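Side-chain contacts in fluvirucin B1 DH domain from module 1 (Actinomadura vulgaris, PDB 6OBV), which probably dehydrates a beta-hydroxyacyl intermediate to the alpha,beta-unsaturated one during the first extension module of fluvirucin B1 polyketide synthesis: residues 52-57 with 90-95; 119-124 with 130-135. One frame throughout, in Å; residues are numbered along the deposited sequence.

In the fold
Contacts 1 and 2 are neighbours, their centres 8 Å apart, and meet through both backbone and side chains. Strand 52-58 runs beside strand 115-121: M52 O to V121 N and L54 O to V119 N are both 2.8 Å, probable hydrogen bonds. The helix end in contact 1 meets the hairpin of contact 2 where V93 CB packs 3.6 Å from R130 NE. In the double hot-dog fold of polyketide synthase dehydratases, the active site lies between the two hot-dogs. Both contacts lie in the N-terminal part of the chain, on the same side of its centre and 16 and 17 Å from it (centre to centre), and neither includes a residue identified as catalytic.

Contact 1: residues 52-57 with 90-95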
ATOM      1  N   MET A  52       0.837   6.838   5.822  1.00 42.10           N
ATOM      2  CA  MET A  52       0.816   5.387   5.791  1.00 34.49           C
ATOM      3  C   MET A  52      -0.556   4.925   5.352  1.00 29.58           C
ATOM      4  O   MET A  52      -1.561   5.595   5.610  1.00 29.12           O
ATOM      5  CB  MET A  52       1.124   4.805   7.172  1.00 34.00           C
ATOM      6  CG  MET A  52       1.193   3.308   7.233  1.00 34.72           C
ATOM      7  SD  MET A  52       1.843   2.802   8.832  1.00 44.53           S
ATOM      8  CE  MET A  52       3.494   3.511   8.749  1.00 38.08           C
ATOM      9  N   VAL A  53      -0.596   3.770   4.698  1.00 28.76           N
ATOM     10  CA  VAL A  53      -1.850   3.091   4.408  1.00 29.76           C
ATOM     11  C   VAL A  53      -1.667   1.639   4.822  1.00 33.57           C
ATOM     12  O   VAL A  53      -0.622   1.032   4.549  1.00 34.54           O
ATOM     13  CB  VAL A  53      -2.264   3.233   2.929  1.00 28.04           C
ATOM     14  CG1 VAL A  53      -1.308   2.462   2.001  1.00 35.76           C
ATOM     15  CG2 VAL A  53      -3.693   2.781   2.729  1.00 33.87           C
ATOM     16  N   LEU A  54      -2.630   1.121   5.579  1.00 27.90           N
ATOM     17  CA  LEU A  54      -2.677  -0.286   5.951  1.00 25.25           C
ATOM     18  C   LEU A  54      -3.810  -0.934   5.182  1.00 28.90           C
ATOM     19  O   LEU A  54      -4.882  -0.336   5.025  1.00 21.97           O
ATOM     20  CB  LEU A  54      -2.906  -0.476   7.451  1.00 29.24           C
ATOM     21  CG  LEU A  54      -1.754  -0.066   8.365  1.00 28.73           C
ATOM     22  CD1 LEU A  54      -1.708   1.469   8.529  1.00 25.81           C
ATOM     23  CD2 LEU A  54      -1.903  -0.766   9.712  1.00 31.30           C
ATOM     24  N   THR A  55      -3.569  -2.151   4.706  1.00 27.89           N
ATOM     25  CA  THR A  55      -4.492  -2.825   3.813  1.00 28.28           C
ATOM     26  C   THR A  55      -4.852  -4.185   4.386  1.00 27.46           C
ATOM     27  O   THR A  55      -4.048  -4.811   5.078  1.00 23.80           O
ATOM     28  CB  THR A  55      -3.886  -3.026   2.432  1.00 23.73           C
ATOM     29  OG1 THR A  55      -2.810  -3.981   2.546  1.00 24.97           O
ATOM     30  CG2 THR A  55      -3.370  -1.702   1.893  1.00 18.57           C
ATOM     31  N   GLY A  56      -6.059  -4.643   4.071  1.00 23.80           N
ATOM     32  CA  GLY A  56      -6.466  -5.961   4.489  1.00 25.75           C
ATOM     33  C   GLY A  56      -7.670  -6.417   3.708  1.00 31.21           C
ATOM     34  O   GLY A  56      -8.078  -5.786   2.729  1.00 26.77           O
ATOM     35  N   ARG A  57      -8.224  -7.545   4.138  1.00 39.67           N
ATOM     36  CA  ARG A  57      -9.387  -8.118   3.480  1.00 43.41           C
ATOM     37  C   ARG A  57     -10.176  -8.920   4.508  1.00 42.12           C
ATOM     38  O   ARG A  57      -9.599  -9.496   5.434  1.00 37.71           O
ATOM     39  CB  ARG A  57      -8.980  -8.985   2.279  1.00 41.04           C
ATOM     40  CG  ARG A  57      -9.241 -10.459   2.454  1.00 47.29           C
ATOM     41  CD  ARG A  57      -8.778 -11.269   1.264  1.00 50.59           C
ATOM     42  NE  ARG A  57      -9.555 -10.997   0.061  1.00 52.23           N
ATOM     43  CZ  ARG A  57      -9.315 -11.557  -1.126  1.00 63.07           C
ATOM     44  NH1 ARG A  57      -8.315 -12.422  -1.265  1.00 64.79           N
ATOM     45  NH2 ARG A  57     -10.071 -11.250  -2.177  1.00 65.00           N
ATOM     46  N   GLY A  90      -3.359   3.399  14.294  1.00 28.03           N
ATOM     47  CA  GLY A  90      -2.688   4.273  15.239  1.00 28.49           C
ATOM     48  C   GLY A  90      -1.453   3.655  15.868  1.00 29.75           C
ATOM     49  O   GLY A  90      -0.424   4.323  16.013  1.00 34.61           O
ATOM     50  N   ASP A  91      -1.542   2.383  16.291  1.00 29.11           N
ATOM     51  CA  ASP A  91      -0.373   1.727  16.877  1.00 31.16           C
ATOM     52  C   ASP A  91       0.790   1.682  15.902  1.00 34.25           C
ATOM     53  O   ASP A  91       1.954   1.745  16.310  1.00 33.37           O
ATOM     54  CB  ASP A  91      -0.688   0.292  17.284  1.00 36.97           C
ATOM     55  CG  ASP A  91      -1.762   0.209  18.300  1.00 42.15           C
ATOM     56  OD1 ASP A  91      -1.957   1.203  19.026  1.00 45.93           O
ATOM     57  OD2 ASP A  91      -2.420  -0.850  18.354  1.00 42.73           O
ATOM     58  N   GLU A  92       0.493   1.529  14.616  1.00 28.41           N
ATOM     59  CA  GLU A  92       1.549   1.350  13.641  1.00 29.13           C
ATOM     60  C   GLU A  92       2.350   2.628  13.458  1.00 35.39           C
ATOM     61  O   GLU A  92       3.511   2.563  13.046  1.00 41.62           O
ATOM     62  CB  GLU A  92       0.928   0.873  12.320  1.00 32.12           C
ATOM     63  CG  GLU A  92       1.874   0.087  11.406  1.00 40.93           C
ATOM     64  CD  GLU A  92       2.281  -1.271  11.981  1.00 41.87           C
ATOM     65  OE1 GLU A  92       1.596  -1.796  12.899  1.00 39.06           O
ATOM     66  OE2 GLU A  92       3.292  -1.812  11.488  1.00 44.18           O
ATOM     67  N   VAL A  93       1.773   3.784  13.783  1.00 35.42           N
ATOM     68  CA  VAL A  93       2.461   5.064  13.653  1.00 37.19           C
ATOM     69  C   VAL A  93       2.729   5.704  15.017  1.00 36.78           C
ATOM     70  O   VAL A  93       2.994   6.898  15.088  1.00 40.38           O
ATOM     71  CB  VAL A  93       1.689   6.031  12.735  1.00 39.96           C
ATOM     72  CG1 VAL A  93       1.817   5.610  11.274  1.00 41.39           C
ATOM     73  CG2 VAL A  93       0.246   6.113  13.134  1.00 37.67           C
ATOM     74  N   GLY A  94       2.672   4.930  16.101  1.00 28.23           N
ATOM     75  CA  GLY A  94       2.867   5.487  17.429  1.00 47.12           C
ATOM     76  C   GLY A  94       1.885   6.573  17.808  1.00 45.62           C
ATOM     77  O   GLY A  94       2.257   7.514  18.510  1.00 49.85           O
ATOM     78  N   CYS A  95       0.645   6.477  17.334  1.00 44.40           N
ATOM     79  CA  CYS A  95      -0.443   7.398  17.669  1.00 42.81           C
ATOM     80  C   CYS A  95      -1.649   6.595  18.130  1.00 33.09           C
ATOM     81  O   CYS A  95      -2.654   6.505  17.419  1.00 30.74           O
ATOM     82  CB  CYS A  95      -0.824   8.259  16.465  1.00 47.29           C
ATOM     83  SG  CYS A  95       0.071   9.754  16.333  1.00 52.80           S
TER
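M52 reaches from the strand to both E92 and V93 at the end of the helix, and these meetings make up most of a small, apolar interface of 162 Å² summed over both sides. Its chain runs out almost straight, CG lying opposite the backbone N (chi1 -177°), so the sulfur is carried well clear of the strand; the CA atoms of M52 and V93 remain 8.0 Å apart. M52 SD lies 3.7 Å from E92 CG, with the two side chains at about a right angle. M52 SD is equally close, 3.7 Å, to V93 CG1. A bend at chi3 (-64°) then turns the methyl so that M52 CE also stands 3.7 Å from V93 CG1, and the methionine and valine meet tip to tip.

Two residues on, L54 adds a looser contact: its CD2 is 4.2 Å from E92 CB, near the limit of apolar packing. The glutamate thus offers its methylene carbons to the strand, while OE1 forms a salt bridge with R88 of the same helix. Next along the strand, T55 OG1 is hydrogen-bonded to L30 O and Q32 NE2 of the second subunit.

G90 O accepts V93 N at 3.2 Å and C95 N at 2.7 Å from opposite faces of its carbonyl plane, and G94 N makes a weak bond to D91 O. With G94 at positive phi (59°), this is a Schellman motif closing helix 79-92. The contact is consistent with the hot-dog fold of this dehydratase family, in which a curved antiparallel sheet wraps a long helix; here strand 52-58 meets the C-terminal end of helix 79-92.

Contact 2: residues 119-124 with 130-135; sequences VAVTAA and REVAVH
The antiparallel beta hairpin of strands 115-121 and 130-137 is joined here by V119, A120 and V121 facing V134, A133 and V132, with the short strand axes 164° apart in direction. A120 and A133 form the hydrogen-bonded pair: A120 N reaches A133 O at 2.9 Å, and A133 N returns to A120 O at 3.0 Å. The valine pairs flanking it are non-hydrogen-bonded and put their side chains on one face. There V119 CG1 and V132 CG2 lie side by side at 3.8 Å, pointing the same way.

Beyond V121 the pairing continues with T122 N to E131 O at 2.9 Å, but a side chain then replaces the backbone as acceptor. With chi1 at 62°, T122 OG1 sits between its own N and carbonyl carbon, where it accepts E131 N at 2.8 Å; it also donates to A123 O from above that carbonyl plane. R130 runs out extended from CG to NE, alongside T122 and A124. R130 NH1 donates to T122 O at 2.8 Å, with T122 O 16° out of the guanidinium plane, while A124 N stands over one guanidinium face, offset toward the rim. Lower down the chain, R130 CD packs 3.5 Å from V121 CG1. NE is buried without a polar partner in the model.

The valine face packs on helix 79-92, with V119 against L85 and A89, V121 against A89 and V134 against F82. Strand 52-58 pairs with one edge of the hairpin through V119 and V121, and strand 144-152 with the other through R130, V132 and V134.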
ATOM      1  N   VAL A 119      -6.896   1.530   5.459  1.00 30.38           N
ATOM      2  CA  VAL A 119      -6.861   2.485   6.556  1.00 31.23           C
ATOM      3  C   VAL A 119      -5.738   3.466   6.255  1.00 27.98           C
ATOM      4  O   VAL A 119      -4.561   3.092   6.253  1.00 26.24           O
ATOM      5  CB  VAL A 119      -6.646   1.799   7.916  1.00 32.09           C
ATOM      6  CG1 VAL A 119      -6.743   2.829   9.023  1.00 32.33           C
ATOM      7  CG2 VAL A 119      -7.661   0.661   8.143  1.00 30.09           C
ATOM      8  N   ALA A 120      -6.089   4.715   5.976  1.00 29.82           N
ATOM      9  CA  ALA A 120      -5.107   5.724   5.619  1.00 29.01           C
ATOM     10  C   ALA A 120      -4.850   6.635   6.814  1.00 29.81           C
ATOM     11  O   ALA A 120      -5.790   7.064   7.489  1.00 28.38           O
ATOM     12  CB  ALA A 120      -5.587   6.536   4.418  1.00 29.29           C
ATOM     13  N   VAL A 121      -3.570   6.908   7.081  1.00 30.71           N
ATOM     14  CA  VAL A 121      -3.136   7.732   8.207  1.00 30.01           C
ATOM     15  C   VAL A 121      -2.201   8.812   7.670  1.00 31.75           C
ATOM     16  O   VAL A 121      -1.245   8.506   6.951  1.00 32.60           O
ATOM     17  CB  VAL A 121      -2.426   6.886   9.283  1.00 35.03           C
ATOM     18  CG1 VAL A 121      -1.915   7.762  10.398  1.00 37.78           C
ATOM     19  CG2 VAL A 121      -3.369   5.817   9.832  1.00 32.97           C
ATOM     20  N   THR A 122      -2.466  10.068   8.014  1.00 28.43           N
ATOM     21  CA  THR A 122      -1.643  11.143   7.481  1.00 28.72           C
ATOM     22  C   THR A 122      -0.353  11.302   8.287  1.00 36.43           C
ATOM     23  O   THR A 122      -0.159  10.702   9.349  1.00 37.63           O
ATOM     24  CB  THR A 122      -2.403  12.472   7.476  1.00 29.13           C
ATOM     25  OG1 THR A 122      -2.745  12.824   8.825  1.00 33.19           O
ATOM     26  CG2 THR A 122      -3.694  12.390   6.623  1.00 24.94           C
ATOM     27  N   ALA A 123       0.552  12.117   7.752  1.00 38.07           N
ATOM     28  CA  ALA A 123       1.667  12.589   8.554  1.00 37.88           C
ATOM     29  C   ALA A 123       1.119  13.408   9.713  1.00 41.20           C
ATOM     30  O   ALA A 123       0.077  14.060   9.594  1.00 38.77           O
ATOM     31  CB  ALA A 123       2.624  13.439   7.714  1.00 33.76           C
ATOM     32  N   ALA A 124       1.817  13.358  10.843  1.00 38.17           N
ATOM     33  CA  ALA A 124       1.396  14.138  11.997  1.00 37.08           C
ATOM     34  C   ALA A 124       1.686  15.615  11.768  1.00 41.01           C
ATOM     35  O   ALA A 124       2.712  15.978  11.184  1.00 47.51           O
ATOM     36  CB  ALA A 124       2.108  13.656  13.257  1.00 34.18           C
ATOM     37  N   ARG A 130      -2.795  13.015  13.922  1.00 29.15           N
ATOM     38  CA  ARG A 130      -2.862  12.400  12.600  1.00 32.66           C
ATOM     39  C   ARG A 130      -4.315  12.195  12.201  1.00 31.16           C
ATOM     40  O   ARG A 130      -5.160  11.860  13.044  1.00 28.97           O
ATOM     41  CB  ARG A 130      -2.145  11.048  12.571  1.00 25.04           C
ATOM     42  CG  ARG A 130      -0.659  11.106  12.843  1.00 38.80           C
ATOM     43  CD  ARG A 130      -0.060   9.723  12.697  1.00 33.30           C
ATOM     44  NE  ARG A 130       1.371   9.641  13.014  1.00 29.34           N
ATOM     45  CZ  ARG A 130       2.333   9.618  12.098  1.00 37.70           C
ATOM     46  NH1 ARG A 130       2.033   9.714  10.801  1.00 39.59           N
ATOM     47  NH2 ARG A 130       3.593   9.514  12.477  1.00 44.54           N
ATOM     48  N   GLU A 131      -4.605  12.408  10.916  1.00 24.78           N
ATOM     49  CA  GLU A 131      -5.923  12.120  10.377  1.00 29.25           C
ATOM     50  C   GLU A 131      -5.954  10.666   9.930  1.00 35.17           C
ATOM     51  O   GLU A 131      -4.960  10.137   9.424  1.00 39.17           O
ATOM     52  CB  GLU A 131      -6.267  13.039   9.205  1.00 30.76           C
ATOM     53  CG  GLU A 131      -6.710  14.418   9.598  1.00 40.55           C
ATOM     54  CD  GLU A 131      -5.539  15.283  10.063  1.00 58.26           C
ATOM     55  OE1 GLU A 131      -4.606  15.530   9.257  1.00 56.72           O
ATOM     56  OE2 GLU A 131      -5.549  15.706  11.247  1.00 66.01           O
ATOM     57  N   VAL A 132      -7.091  10.016  10.153  1.00 29.24           N
ATOM     58  CA  VAL A 132      -7.269   8.616   9.801  1.00 29.64           C
ATOM     59  C   VAL A 132      -8.586   8.508   9.059  1.00 27.34           C
ATOM     60  O   VAL A 132      -9.506   9.301   9.284  1.00 28.67           O
ATOM     61  CB  VAL A 132      -7.235   7.692  11.039  1.00 30.41           C
ATOM     62  CG1 VAL A 132      -8.391   7.996  11.968  1.00 32.26           C
ATOM     63  CG2 VAL A 132      -7.210   6.198  10.636  1.00 23.39           C
ATOM     64  N   ALA A 133      -8.643   7.566   8.118  1.00 25.13           N
ATOM     65  CA  ALA A 133      -9.824   7.308   7.309  1.00 27.48           C
ATOM     66  C   ALA A 133      -9.854   5.818   7.003  1.00 30.41           C
ATOM     67  O   ALA A 133      -8.801   5.200   6.863  1.00 32.93           O
ATOM     68  CB  ALA A 133      -9.815   8.142   6.011  1.00 27.79           C
ATOM     69  N   VAL A 134     -11.053   5.228   6.949  1.00 28.53           N
ATOM     70  CA  VAL A 134     -11.221   3.826   6.553  1.00 22.09           C
ATOM     71  C   VAL A 134     -12.061   3.788   5.278  1.00 25.49           C
ATOM     72  O   VAL A 134     -13.176   4.323   5.251  1.00 23.66           O
ATOM     73  CB  VAL A 134     -11.876   2.970   7.654  1.00 19.07           C
ATOM     74  CG1 VAL A 134     -11.914   1.493   7.233  1.00 14.15           C
ATOM     75  CG2 VAL A 134     -11.124   3.079   8.974  1.00 14.39           C
ATOM     76  N   HIS A 135     -11.522   3.170   4.225  1.00 23.85           N
ATOM     77  CA  HIS A 135     -12.196   2.928   2.956  1.00 26.07           C
ATOM     78  C   HIS A 135     -12.409   1.430   2.746  1.00 24.13           C
ATOM     79  O   HIS A 135     -11.676   0.596   3.277  1.00 22.83           O
ATOM     80  CB  HIS A 135     -11.383   3.499   1.784  1.00 27.10           C
ATOM     81  CG  HIS A 135     -11.304   4.994   1.779  1.00 32.43           C
ATOM     82  ND1 HIS A 135     -10.448   5.699   2.600  1.00 30.93           N
ATOM     83  CD2 HIS A 135     -11.988   5.918   1.064  1.00 29.68           C
ATOM     84  CE1 HIS A 135     -10.600   6.990   2.384  1.00 23.74           C
ATOM     85  NE2 HIS A 135     -11.528   7.151   1.456  1.00 34.69           N
TER